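Local coordinates for protein voltage-sensor containing phosphatase (Ciona intestinalis, PDB 3V0D) that probably removes phosphate from membrane phosphoinositides, as the related PTEN does, under the control of a voltage sensor, at residues G268-R273 with F294-V299; T99-L104 with G194-M199; F23-T28 with S56-T61; L72-G77 with M91-N96. The protein carries 1 engineered substitution. All blocks are in the same frame, centred on the assembly; numbering follows the deposited sequence. Where two conformers were deposited one is given.

Contact 1. Residues G268-R273 with F294-V299; sequences GDIKVR and FNTSLV
N295 bonds to D269 from an unusual direction: ND2 stands well above the carboxylate plane, 57° out of it, 2.8 Å from OD2. The bond lies almost in the amide plane of N295, and the two flat groups are turned 69° against each other. OD2 is also bonded to the hydroxyl of Y181 and OD1 to the backbone N of L100, so the carboxylate is held from both the C2 and the phosphatase parts of the chain. D269 and N295 form a non-hydrogen-bonded pair of antiparallel strands; at the next, hydrogen-bonded pair I270 N gives an almost straight 2.8 Å bond to F294 O, and F294 N bonds back to I270 O. One residue beyond the D269-N295 pair, G268 is gripped twice by T296: its N points to OG1 at 2.9 Å and its O takes the T296 N-H. OG1 has K200 O as a further partner.

On the other face of the sheet, the side chain of I270 lies alongside the F294 ring, with CB over the face 4.1 Å from the centroid. V272 CG2 meets the ring edge in its plane, 3.9 Å from CE2. Where the strand ends, N295 OD1 accepts from S297 N. The pairing is that of adjacent antiparallel strands in a C2-type β-sandwich, with 290-295 outermost in its sheet and an Asx turn leading out of it.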
loop_
_atom_site.group_PDB
_atom_site.type_symbol
_atom_site.label_atom_id
_atom_site.label_comp_id
_atom_site.label_asym_id
_atom_site.label_seq_id
_atom_site.Cartn_x
_atom_site.Cartn_y
_atom_site.Cartn_z
ATOM N N GLY A 268 -10.995 -10.851 4.649
ATOM C CA GLY A 268 -10.058 -10.407 3.628
ATOM C C GLY A 268 -9.418 -9.071 3.959
ATOM O O GLY A 268 -9.121 -8.771 5.114
ATOM N N ASP A 269 -9.171 -8.276 2.931
ATOM C CA ASP A 269 -8.439 -7.014 3.098
ATOM C C ASP A 269 -9.435 -5.917 3.444
ATOM O O ASP A 269 -10.404 -5.681 2.712
ATOM C CB ASP A 269 -7.653 -6.734 1.838
ATOM C CG ASP A 269 -6.607 -7.794 1.601
ATOM O OD1 ASP A 269 -6.790 -8.600 0.677
ATOM O OD2 ASP A 269 -5.687 -7.881 2.442
ATOM N N ILE A 270 -9.212 -5.277 4.582
ATOM C CA ILE A 270 -10.115 -4.279 5.125
ATOM C C ILE A 270 -9.364 -2.964 5.204
ATOM O O ILE A 270 -8.216 -2.921 5.673
ATOM C CB ILE A 270 -10.614 -4.718 6.524
ATOM C CG1 ILE A 270 -11.285 -6.111 6.473
ATOM C CG2 ILE A 270 -11.542 -3.680 7.149
ATOM C CD1 ILE A 270 -12.491 -6.198 5.572
ATOM N N LYS A 271 -10.013 -1.897 4.763
ATOM C CA LYS A 271 -9.469 -0.549 4.836
ATOM C C LYS A 271 -10.307 0.238 5.829
ATOM O O LYS A 271 -11.543 0.209 5.769
ATOM C CB LYS A 271 -9.561 0.082 3.455
ATOM C CG LYS A 271 -8.988 1.466 3.341
ATOM C CD LYS A 271 -9.277 2.061 1.947
ATOM C CE LYS A 271 -8.616 3.377 1.743
ATOM N NZ LYS A 271 -8.915 3.883 0.410
ATOM N N VAL A 272 -9.647 0.946 6.732
ATOM C CA VAL A 272 -10.329 1.707 7.772
ATOM C C VAL A 272 -9.858 3.141 7.640
ATOM O O VAL A 272 -8.648 3.415 7.688
ATOM C CB VAL A 272 -10.000 1.150 9.166
ATOM C CG1 VAL A 272 -10.795 1.880 10.219
ATOM C CG2 VAL A 272 -10.291 -0.356 9.219
ATOM N N ARG A 273 -10.800 4.060 7.444
ATOM C CA ARG A 273 -10.502 5.480 7.244
ATOM C C ARG A 273 -11.091 6.277 8.389
ATOM O O ARG A 273 -12.245 6.067 8.783
ATOM C CB ARG A 273 -11.112 5.989 5.939
ATOM C CG ARG A 273 -10.546 5.283 4.706
ATOM C CD ARG A 273 -11.300 5.700 3.416
ATOM N NE ARG A 273 -11.059 7.098 3.078
ATOM C CZ ARG A 273 -11.923 8.091 3.252
ATOM N NH1 ARG A 273 -13.154 7.870 3.690
ATOM N NH2 ARG A 273 -11.527 9.321 2.972
ATOM N N PHE A 294 -5.612 -3.785 6.792
ATOM C CA PHE A 294 -5.161 -5.032 7.380
ATOM C C PHE A 294 -5.924 -6.181 6.730
ATOM O O PHE A 294 -6.961 -5.975 6.108
ATOM C CB PHE A 294 -5.333 -5.047 8.915
ATOM C CG PHE A 294 -6.766 -5.089 9.352
ATOM C CD1 PHE A 294 -7.367 -6.298 9.680
ATOM C CD2 PHE A 294 -7.550 -3.939 9.375
ATOM C CE1 PHE A 294 -8.693 -6.353 10.043
ATOM C CE2 PHE A 294 -8.900 -3.990 9.730
ATOM C CZ PHE A 294 -9.471 -5.199 10.071
ATOM N N ASN A 295 -5.415 -7.399 6.906
ATOM C CA ASN A 295 -6.091 -8.588 6.404
ATOM C C ASN A 295 -6.576 -9.429 7.576
ATOM O O ASN A 295 -5.812 -9.737 8.503
ATOM C CB ASN A 295 -5.166 -9.388 5.489
ATOM C CG ASN A 295 -5.907 -10.553 4.829
ATOM O OD1 ASN A 295 -6.216 -11.542 5.486
ATOM N ND2 ASN A 295 -6.225 -10.422 3.558
ATOM N N THR A 296 -7.864 -9.774 7.550
ATOM C CA THR A 296 -8.452 -10.490 8.691
ATOM C C THR A 296 -7.751 -11.815 9.013
ATOM O O THR A 296 -7.697 -12.232 10.156
ATOM C CB THR A 296 -9.943 -10.755 8.485
ATOM O OG1 THR A 296 -10.130 -11.592 7.339
ATOM C CG2 THR A 296 -10.745 -9.478 8.332
ATOM N N SER A 297 -7.211 -12.482 7.993
ATOM C CA SER A 297 -6.544 -13.774 8.182
ATOM C C SER A 297 -5.253 -13.686 8.928
ATOM O O SER A 297 -4.751 -14.698 9.430
ATOM C CB SER A 297 -6.202 -14.392 6.857
ATOM O OG SER A 297 -7.370 -14.656 6.173
ATOM N N LEU A 298 -4.673 -12.493 8.960
ATOM C CA LEU A 298 -3.371 -12.283 9.553
ATOM C C LEU A 298 -3.463 -11.609 10.914
ATOM O O LEU A 298 -2.455 -11.402 11.574
ATOM C CB LEU A 298 -2.340 -11.732 8.568
ATOM C CG LEU A 298 -2.073 -12.688 7.396
ATOM C CD1 LEU A 298 -1.234 -11.971 6.370
ATOM C CD2 LEU A 298 -1.363 -13.957 7.813
ATOM N N VAL A 299 -4.695 -11.327 11.363
ATOM C CA VAL A 299 -4.949 -10.833 12.718
ATOM C C VAL A 299 -4.586 -11.902 13.727
ATOM O O VAL A 299 -4.893 -13.075 13.537
ATOM C CB VAL A 299 -6.432 -10.410 12.878
ATOM C CG1 VAL A 299 -6.791 -10.136 14.344
ATOM C CG2 VAL A 299 -6.687 -9.173 12.063
#

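Contact 2. Residues T99-L104 with G194-M199; sequences TLVDLL and GQLPPM
The flat group that L104 meets is the peptide joining Q195 to L196, and the methyl CD1 of L104 sits over one of its faces, 3.6 Å from L196 N. No aromatic ring is exchanged between the segments, and no hydrogen bond crosses; the contact is made by aliphatic branches. L196 does most of the reaching. Its CG is anti to the backbone N (chi1 -168°), which carries the branch toward the helix; its two methyls then meet different partners along the first turn. CD1 is 3.9 Å from L100 CB and equally far from L104 CD1, wedged between residues one turn apart. The L196 and V101 side chains meet at a slant, CD2 3.7 Å from CG2 of the valine, on the more solvent-exposed side. The helix start that L196 covers is capped: T99 OG1, at the N-cap, accepts from D102 N at 3.0 Å. D269 of the C2 domain takes the N-H of L100. The 194-199 run is the extended linker that leaves helix 176-191 and leads to strand 202-210, lying across the start of helix 100-115. L100 and L104 also pack against helix 176-191, through Y181, Y184 and F185, while L103 faces helix 131-143.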
loop_
_atom_site.group_PDB
_atom_site.type_symbol
_atom_site.label_atom_id
_atom_site.label_comp_id
_atom_site.label_asym_id
_atom_site.label_seq_id
_atom_site.Cartn_x
_atom_site.Cartn_y
_atom_site.Cartn_z
ATOM N N THR A 99 -5.132 -6.271 -2.913
ATOM C CA THR A 99 -5.597 -7.356 -2.063
ATOM C C THR A 99 -4.511 -8.441 -2.017
ATOM O O THR A 99 -3.704 -8.566 -2.952
ATOM C CB THR A 99 -6.917 -7.956 -2.547
ATOM O OG1 THR A 99 -6.701 -8.562 -3.830
ATOM C CG2 THR A 99 -8.032 -6.925 -2.578
ATOM N N LEU A 100 -4.515 -9.258 -0.963
ATOM C CA LEU A 100 -3.559 -10.367 -0.930
ATOM C C LEU A 100 -3.821 -11.342 -2.052
ATOM O O LEU A 100 -2.863 -11.845 -2.650
ATOM C CB LEU A 100 -3.482 -11.055 0.437
ATOM C CG LEU A 100 -2.854 -10.228 1.564
ATOM C CD1 LEU A 100 -2.832 -11.063 2.837
ATOM C CD2 LEU A 100 -1.450 -9.742 1.225
ATOM N N VAL A 101 -5.091 -11.587 -2.386
ATOM C CA VAL A 101 -5.387 -12.427 -3.544
ATOM C C VAL A 101 -4.716 -11.858 -4.789
ATOM O O VAL A 101 -4.079 -12.588 -5.565
ATOM C CB VAL A 101 -6.896 -12.584 -3.721
ATOM C CG1 VAL A 101 -7.244 -13.124 -5.103
ATOM C CG2 VAL A 101 -7.454 -13.478 -2.638
ATOM N N ASP A 102 -4.874 -10.556 -5.035
ATOM C CA ASP A 102 -4.268 -9.961 -6.217
ATOM C C ASP A 102 -2.753 -9.964 -6.174
ATOM O O ASP A 102 -2.096 -10.143 -7.201
ATOM C CB ASP A 102 -4.748 -8.534 -6.438
ATOM C CG ASP A 102 -6.180 -8.450 -6.963
ATOM O OD1 ASP A 102 -6.805 -9.485 -7.178
ATOM O OD2 ASP A 102 -6.671 -7.326 -7.158
ATOM N N LEU A 103 -2.170 -9.755 -4.993
ATOM C CA LEU A 103 -0.725 -9.813 -4.865
ATOM C C LEU A 103 -0.203 -11.215 -5.206
ATOM O O LEU A 103 0.782 -11.342 -5.958
ATOM C CB LEU A 103 -0.311 -9.397 -3.458
ATOM C CG LEU A 103 1.201 -9.340 -3.181
ATOM C CD1 LEU A 103 1.933 -8.424 -4.144
ATOM C CD2 LEU A 103 1.442 -8.927 -1.733
ATOM N N LEU A 104 -0.853 -12.254 -4.678
ATOM C CA LEU A 104 -0.385 -13.605 -4.968
ATOM C C LEU A 104 -0.594 -13.959 -6.447
ATOM O O LEU A 104 0.218 -14.684 -7.022
ATOM C CB LEU A 104 -1.058 -14.624 -4.074
ATOM C CG LEU A 104 -0.734 -14.536 -2.601
ATOM C CD1 LEU A 104 -1.333 -15.704 -1.836
ATOM C CD2 LEU A 104 0.726 -14.381 -2.282
ATOM N N GLY A 194 3.566 -20.107 0.706
ATOM C CA GLY A 194 3.241 -19.314 -0.456
ATOM C C GLY A 194 1.765 -19.283 -0.788
ATOM O O GLY A 194 1.412 -18.634 -1.751
ATOM N N GLN A 195 0.935 -19.957 0.010
ATOM C CA GLN A 195 -0.505 -20.075 -0.247
ATOM C C GLN A 195 -1.249 -18.998 0.529
ATOM O O GLN A 195 -0.806 -18.585 1.604
ATOM C CB GLN A 195 -1.041 -21.451 0.201
ATOM C CG GLN A 195 -0.241 -22.655 -0.313
ATOM C CD GLN A 195 -0.367 -22.924 -1.812
ATOM O OE1 GLN A 195 0.501 -23.593 -2.406
ATOM N NE2 GLN A 195 -1.441 -22.468 -2.418
ATOM N N LEU A 196 -2.394 -18.553 0.007
ATOM C CA LEU A 196 -3.221 -17.621 0.735
ATOM C C LEU A 196 -3.593 -18.233 2.090
ATOM O O LEU A 196 -4.008 -19.391 2.152
ATOM C CB LEU A 196 -4.500 -17.299 -0.057
ATOM C CG LEU A 196 -5.321 -16.120 0.475
ATOM C CD1 LEU A 196 -4.614 -14.801 0.169
ATOM C CD2 LEU A 196 -6.729 -16.117 -0.099
ATOM N N PRO A 197 -3.475 -17.468 3.187
ATOM C CA PRO A 197 -3.881 -18.020 4.484
ATOM C C PRO A 197 -5.367 -18.353 4.508
ATOM O O PRO A 197 -6.142 -17.766 3.750
ATOM C CB PRO A 197 -3.561 -16.877 5.470
ATOM C CG PRO A 197 -2.444 -16.128 4.800
ATOM C CD PRO A 197 -2.808 -16.159 3.329
ATOM N N PRO A 198 -5.773 -19.247 5.412
ATOM C CA PRO A 198 -7.201 -19.565 5.493
ATOM C C PRO A 198 -8.029 -18.344 5.873
ATOM O O PRO A 198 -7.574 -17.466 6.622
ATOM C CB PRO A 198 -7.302 -20.590 6.628
ATOM C CG PRO A 198 -5.964 -20.798 7.148
ATOM C CD PRO A 198 -4.974 -19.955 6.427
ATOM N N MET A 199 -9.250 -18.322 5.364
ATOM C CA MET A 199 -10.199 -17.268 5.676
ATOM C C MET A 199 -10.421 -17.125 7.182
ATOM O O MET A 199 -10.484 -18.119 7.921
ATOM C CB MET A 199 -11.520 -17.524 4.927
ATOM C CG MET A 199 -12.517 -16.351 4.974
ATOM S SD MET A 199 -14.052 -16.550 4.043
ATOM C CE MET A 199 -13.468 -16.507 2.348
#

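Contact 3. Residues F23-T28 with S56-T61; sequences FDLDLT and SRFFKT
F23 is sandwiched by two neighbours on one helix. Over one face lies the guanidinium of R57, nearly flat on the ring with planes 13° apart and centres 4.0 Å from each other, a cation-pi stack. NH1 sits toward the rim, 3.3 Å from F23 CE2. Over the opposite face comes the edge of F58, a T-shaped pair with the planes at 78°, its CD1 above the centre of the F23 ring and 3.9 Å from CG. Next in the row, L25 CD1 touches F58 CB at 4.0 Å. L27 then meets F58 tip to tip, its CD1 lying over the ring face, 4.0 Å from the centroid.

The three hydrophobic side chains F23, L25 and L27 come from a stretch that turns a corner at D26, from the small two-strand sheet at the N-terminus into the central mixed sheet of the phosphatase domain. Helix 52-62 packs against that corner.

In the second shell, R57 is bent at chi3 (73°), which turns NE back toward the ring, and E54, one turn earlier on the same helix, holds NH1 in a salt bridge. T61 OG1, near the plane of the F23 ring at its edge, is held by its 2.7 Å bond to R57 O, which also accepts T61 N from the opposite face of its plane. Beyond F58 lies Y18 of strand 17-20, edge-to-face with it, and the ring of F59 packs on I35 and M37 of strand 34-41.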
loop_
_atom_site.group_PDB
_atom_site.type_symbol
_atom_site.label_atom_id
_atom_site.label_comp_id
_atom_site.label_asym_id
_atom_site.label_seq_id
_atom_site.Cartn_x
_atom_site.Cartn_y
_atom_site.Cartn_z
ATOM N N PHE A 23 17.420 7.341 -25.521
ATOM C CA PHE A 23 16.252 7.357 -24.636
ATOM C C PHE A 23 16.498 8.302 -23.482
ATOM O O PHE A 23 17.642 8.508 -23.053
ATOM C CB PHE A 23 15.956 5.962 -24.085
ATOM C CG PHE A 23 15.537 4.984 -25.135
ATOM C CD1 PHE A 23 16.458 4.098 -25.694
ATOM C CD2 PHE A 23 14.221 4.958 -25.587
ATOM C CE1 PHE A 23 16.063 3.194 -26.674
ATOM C CE2 PHE A 23 13.817 4.047 -26.564
ATOM C CZ PHE A 23 14.730 3.175 -27.113
ATOM N N ASP A 24 15.418 8.890 -22.993
ATOM C CA ASP A 24 15.460 9.725 -21.818
ATOM C C ASP A 24 14.162 9.452 -21.078
ATOM O O ASP A 24 13.139 10.061 -21.379
ATOM C CB ASP A 24 15.595 11.202 -22.212
ATOM C CG ASP A 24 15.893 12.095 -21.026
ATOM O OD1 ASP A 24 16.340 13.240 -21.260
ATOM O OD2 ASP A 24 15.690 11.672 -19.869
ATOM N N LEU A 25 14.218 8.526 -20.122
ATOM C CA LEU A 25 13.016 8.026 -19.452
ATOM C C LEU A 25 13.180 7.930 -17.941
ATOM O O LEU A 25 14.285 7.670 -17.444
ATOM C CB LEU A 25 12.639 6.640 -20.008
ATOM C CG LEU A 25 12.208 6.573 -21.481
ATOM C CD1 LEU A 25 12.128 5.125 -21.950
ATOM C CD2 LEU A 25 10.866 7.280 -21.715
ATOM N N ASP A 26 12.067 8.109 -17.228
ATOM C CA ASP A 26 11.988 7.823 -15.803
ATOM C C ASP A 26 11.812 6.300 -15.663
ATOM O O ASP A 26 10.699 5.773 -15.732
ATOM C CB ASP A 26 10.812 8.594 -15.187
ATOM C CG ASP A 26 10.735 8.477 -13.668
ATOM O OD1 ASP A 26 11.489 7.686 -13.068
ATOM O OD2 ASP A 26 9.943 9.248 -13.066
ATOM N N LEU A 27 12.923 5.594 -15.499
ATOM C CA LEU A 27 12.965 4.145 -15.612
ATOM C C LEU A 27 14.242 3.714 -14.921
ATOM O O LEU A 27 15.306 4.310 -15.141
ATOM C CB LEU A 27 12.959 3.769 -17.098
ATOM C CG LEU A 27 12.974 2.285 -17.483
ATOM C CD1 LEU A 27 12.330 2.084 -18.847
ATOM C CD2 LEU A 27 14.410 1.682 -17.466
ATOM N N THR A 28 14.124 2.681 -14.090
ATOM C CA THR A 28 15.225 2.211 -13.271
ATOM C C THR A 28 15.341 0.704 -13.395
ATOM O O THR A 28 14.347 -0.007 -13.174
ATOM C CB THR A 28 14.966 2.546 -11.778
ATOM O OG1 THR A 28 14.746 3.957 -11.616
ATOM C CG2 THR A 28 16.100 2.054 -10.868
ATOM N N SER A 56 7.331 2.128 -25.232
ATOM C CA SER A 56 7.130 0.915 -26.016
ATOM C C SER A 56 8.318 0.662 -26.954
ATOM O O SER A 56 8.770 -0.483 -27.089
ATOM C CB SER A 56 5.797 0.895 -26.727
ATOM O OG SER A 56 5.713 2.011 -27.564
ATOM N N ARG A 57 8.859 1.726 -27.553
ATOM C CA ARG A 57 10.091 1.611 -28.341
ATOM C C ARG A 57 11.254 1.047 -27.518
ATOM O O ARG A 57 12.015 0.216 -27.998
ATOM C CB ARG A 57 10.466 2.968 -28.967
ATOM C CG ARG A 57 11.637 2.919 -29.950
ATOM C CD ARG A 57 11.839 4.250 -30.655
ATOM N NE ARG A 57 12.413 5.295 -29.806
ATOM C CZ ARG A 57 13.722 5.476 -29.614
ATOM N NH1 ARG A 57 14.151 6.473 -28.843
ATOM N NH2 ARG A 57 14.606 4.665 -30.194
ATOM N N PHE A 58 11.396 1.519 -26.279
ATOM C CA PHE A 58 12.438 1.025 -25.397
ATOM C C PHE A 58 12.366 -0.491 -25.242
ATOM O O PHE A 58 13.364 -1.192 -25.400
ATOM C CB PHE A 58 12.319 1.719 -24.028
ATOM C CG PHE A 58 13.334 1.256 -23.004
ATOM C CD1 PHE A 58 14.537 1.948 -22.836
ATOM C CD2 PHE A 58 13.102 0.113 -22.220
ATOM C CE1 PHE A 58 15.471 1.518 -21.897
ATOM C CE2 PHE A 58 14.047 -0.333 -21.290
ATOM C CZ PHE A 58 15.236 0.371 -21.126
ATOM N N PHE A 59 11.185 -0.995 -24.904
ATOM C CA PHE A 59 11.047 -2.431 -24.662
ATOM C C PHE A 59 11.213 -3.286 -25.904
ATOM O O PHE A 59 11.879 -4.320 -25.868
ATOM C CB PHE A 59 9.754 -2.714 -23.893
ATOM C CG PHE A 59 9.897 -2.341 -22.459
ATOM C CD1 PHE A 59 10.612 -3.184 -21.602
ATOM C CD2 PHE A 59 9.403 -1.135 -21.969
ATOM C CE1 PHE A 59 10.842 -2.830 -20.294
ATOM C CE2 PHE A 59 9.631 -0.772 -20.655
ATOM C CZ PHE A 59 10.352 -1.626 -19.808
ATOM N N LYS A 60 10.653 -2.824 -27.012
ATOM C CA LYS A 60 10.791 -3.549 -28.267
ATOM C C LYS A 60 12.244 -3.584 -28.748
ATOM O O LYS A 60 12.669 -4.560 -29.384
ATOM C CB LYS A 60 9.897 -2.920 -29.320
ATOM C CG LYS A 60 8.438 -3.171 -29.036
ATOM C CD LYS A 60 7.568 -2.540 -30.082
ATOM C CE LYS A 60 6.114 -2.544 -29.661
ATOM N NZ LYS A 60 5.410 -1.368 -30.272
ATOM N N THR A 61 13.003 -2.531 -28.441
ATOM C CA THR A 61 14.403 -2.402 -28.863
ATOM C C THR A 61 15.355 -3.164 -27.952
ATOM O O THR A 61 16.237 -3.885 -28.430
ATOM C CB THR A 61 14.835 -0.905 -28.902
ATOM O OG1 THR A 61 13.994 -0.201 -29.818
ATOM C CG2 THR A 61 16.315 -0.743 -29.339
#

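Contact 4. Residues L72-G77 with M91-N96; sequences LCSERG and MIDDHN
D93 OD1 is held by two groups: S74 OG donates at 2.7 Å, on the lone pair anti to the other carboxylate oxygen, and R231 from the C2 part of the chain forms a salt bridge with it. The site lies where parallel strands 67-73 and 87-92 of the phosphatase sheet end. C73 and I92 are bridged there. I92 N bonds L72 O at 3.3 Å, and S74 N bonds I92 O at 3.0 Å, 52° above the plane of that carbonyl. I92 O is also reached by R132, which in sequence fits the arginine of the phosphatase signature loop, HCxxGxxR, whose cysteine is replaced by an engineered serine here, so S74 N, just past strand 67-73, and this arginine share one acceptor.

R132 has a second anchor in E75, whose OE2 forms a salt bridge to it. In the modelled conformer, one of two, a bend at chi2 (89°) turns CD back across the chain, and OE1 takes the N-H of D94 at 2.8 Å on its syn lone pair. The E75 and D94 side chains cross at about a right angle. D94 begins an Asp-His-Asn run, in a type II turn from D93 to N96, that probably matches the WPD-like loop of PTEN relatives. A phosphate ion, probably from the crystallisation liquor, lies about 3 Å from the D94 side chain, consistent with a phosphate-binding pocket.

Toward helix 131-143, I92 CD1 lies alongside L72, 4.0 Å from CG. M91, bent twice along its chain, lays CE against S74 O at 3.6 Å.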
loop_
_atom_site.group_PDB
_atom_site.type_symbol
_atom_site.label_atom_id
_atom_site.label_comp_id
_atom_site.label_asym_id
_atom_site.label_seq_id
_atom_site.Cartn_x
_atom_site.Cartn_y
_atom_site.Cartn_z
ATOM N N LEU A 72 0.040 -0.951 -12.382
ATOM C CA LEU A 72 -0.519 -1.070 -11.029
ATOM C C LEU A 72 -1.576 -0.007 -10.733
ATOM O O LEU A 72 -2.022 0.115 -9.594
ATOM C CB LEU A 72 0.582 -1.011 -10.002
ATOM C CG LEU A 72 1.377 -2.282 -9.756
ATOM C CD1 LEU A 72 1.748 -3.050 -11.008
ATOM C CD2 LEU A 72 2.546 -1.998 -8.876
ATOM N N CYS A 73 -1.993 0.768 -11.736
ATOM C CA CYS A 73 -2.905 1.892 -11.466
ATOM C C CYS A 73 -4.349 1.496 -11.658
ATOM O O CYS A 73 -4.785 1.191 -12.776
ATOM C CB CYS A 73 -2.621 3.047 -12.423
ATOM S SG CYS A 73 -0.954 3.693 -12.320
ATOM N N SER A 74 -5.150 1.584 -10.600
ATOM C CA SER A 74 -6.584 1.433 -10.783
ATOM C C SER A 74 -7.146 2.588 -11.613
ATOM O O SER A 74 -8.191 2.443 -12.241
ATOM C CB SER A 74 -7.315 1.368 -9.453
ATOM O OG SER A 74 -7.179 2.622 -8.804
ATOM N N GLU A 75 -6.478 3.737 -11.605
ATOM C CA GLU A 75 -7.089 4.956 -12.123
ATOM C C GLU A 75 -7.041 5.049 -13.641
ATOM O O GLU A 75 -7.825 5.819 -14.194
ATOM C CB GLU A 75 -6.360 6.165 -11.535
ATOM C CG GLU A 75 -6.470 6.264 -10.016
ATOM C CD GLU A 75 -5.378 5.523 -9.227
ATOM O OE1 GLU A 75 -5.323 5.729 -7.996
ATOM O OE2 GLU A 75 -4.588 4.766 -9.817
ATOM N N ARG A 76 -6.120 4.353 -14.292
ATOM C CA ARG A 76 -5.844 4.618 -15.707
ATOM C C ARG A 76 -5.178 3.423 -16.354
ATOM O O ARG A 76 -4.174 2.920 -15.826
ATOM C CB ARG A 76 -4.883 5.826 -15.899
ATOM C CG ARG A 76 -5.443 7.208 -15.678
ATOM C CD ARG A 76 -4.434 8.254 -16.154
ATOM N NE ARG A 76 -3.204 8.275 -15.358
ATOM C CZ ARG A 76 -2.126 9.008 -15.646
ATOM N NH1 ARG A 76 -2.100 9.772 -16.735
ATOM N NH2 ARG A 76 -1.066 8.981 -14.839
ATOM N N GLY A 77 -5.745 2.981 -17.489
ATOM C CA GLY A 77 -5.048 2.103 -18.422
ATOM C C GLY A 77 -4.586 2.899 -19.634
ATOM O O GLY A 77 -4.426 4.112 -19.596
ATOM N N MET A 91 -5.156 -3.683 -10.059
ATOM C CA MET A 91 -5.954 -2.484 -9.796
ATOM C C MET A 91 -5.694 -1.993 -8.377
ATOM O O MET A 91 -6.341 -2.444 -7.445
ATOM C CB MET A 91 -7.433 -2.795 -10.027
ATOM C CG MET A 91 -7.713 -3.231 -11.461
ATOM S SD MET A 91 -7.480 -1.932 -12.690
ATOM C CE MET A 91 -9.035 -1.056 -12.560
ATOM N N ILE A 92 -4.713 -1.132 -8.204
ATOM C CA ILE A 92 -4.358 -0.604 -6.876
ATOM C C ILE A 92 -4.615 0.900 -6.895
ATOM O O ILE A 92 -4.151 1.610 -7.789
ATOM C CB ILE A 92 -2.883 -0.876 -6.527
ATOM C CG1 ILE A 92 -2.524 -2.366 -6.738
ATOM C CG2 ILE A 92 -2.639 -0.459 -5.076
ATOM C CD1 ILE A 92 -1.041 -2.631 -6.613
ATOM N N ASP A 93 -5.353 1.411 -5.902
ATOM C CA ASP A 93 -5.513 2.856 -5.786
ATOM C C ASP A 93 -4.214 3.491 -5.295
ATOM O O ASP A 93 -3.495 2.913 -4.464
ATOM C CB ASP A 93 -6.613 3.192 -4.786
ATOM C CG ASP A 93 -7.986 2.757 -5.211
ATOM O OD1 ASP A 93 -8.224 2.390 -6.374
ATOM O OD2 ASP A 93 -8.880 2.822 -4.328
ATOM N N ASP A 94 -3.934 4.699 -5.766
ATOM C CA ASP A 94 -2.724 5.391 -5.338
ATOM C C ASP A 94 -2.710 5.491 -3.810
ATOM O O ASP A 94 -3.755 5.742 -3.177
ATOM C CB ASP A 94 -2.666 6.772 -5.990
ATOM C CG ASP A 94 -1.263 7.349 -6.046
ATOM O OD1 ASP A 94 -1.113 8.457 -6.607
ATOM O OD2 ASP A 94 -0.329 6.678 -5.572
ATOM N N HIS A 95 -1.544 5.249 -3.219
ATOM C CA HIS A 95 -1.393 5.341 -1.753
ATOM C C HIS A 95 -2.129 4.237 -1.018
ATOM O O HIS A 95 -2.348 4.352 0.187
ATOM C CB HIS A 95 -1.766 6.724 -1.183
ATOM C CG HIS A 95 -1.275 7.833 -2.017
ATOM N ND1 HIS A 95 0.059 8.063 -2.268
ATOM C CD2 HIS A 95 -1.961 8.773 -2.686
ATOM C CE1 HIS A 95 0.170 9.113 -3.069
ATOM N NE2 HIS A 95 -1.043 9.575 -3.321
ATOM N N ASN A 96 -2.444 3.151 -1.728
ATOM C CA ASN A 96 -3.124 2.018 -1.145
ATOM C C ASN A 96 -2.420 0.718 -1.562
ATOM O O ASN A 96 -1.294 0.748 -2.067
ATOM C CB ASN A 96 -4.622 2.064 -1.506
ATOM C CG ASN A 96 -5.330 3.173 -0.741
ATOM O OD1 ASN A 96 -5.707 2.990 0.421
ATOM N ND2 ASN A 96 -5.500 4.330 -1.357
#

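In the fold
Along the chain contact 3 comes first, then contact 4, contact 2 and contact 1, each closing before the next opens. Contacts 3 and 4 both reach the mixed sheet of the phosphatase domain, with centres 22 Å apart. Contact 2 brings the start of helix 100-115 against the linker to the C2 domain, and contact 1 lies in that domain's four-stranded sheet, 12 Å from contact 2 between centres. Across the domain junction D269 meets L100, S297 meets P198 and K271 packs on N96, so the C2 sheet is joined to the linker, the start of helix 100-115 and the loop after strand 87-92. Contact 3, about 24 Å from contact 1 by nearest atoms, is remote from this junction.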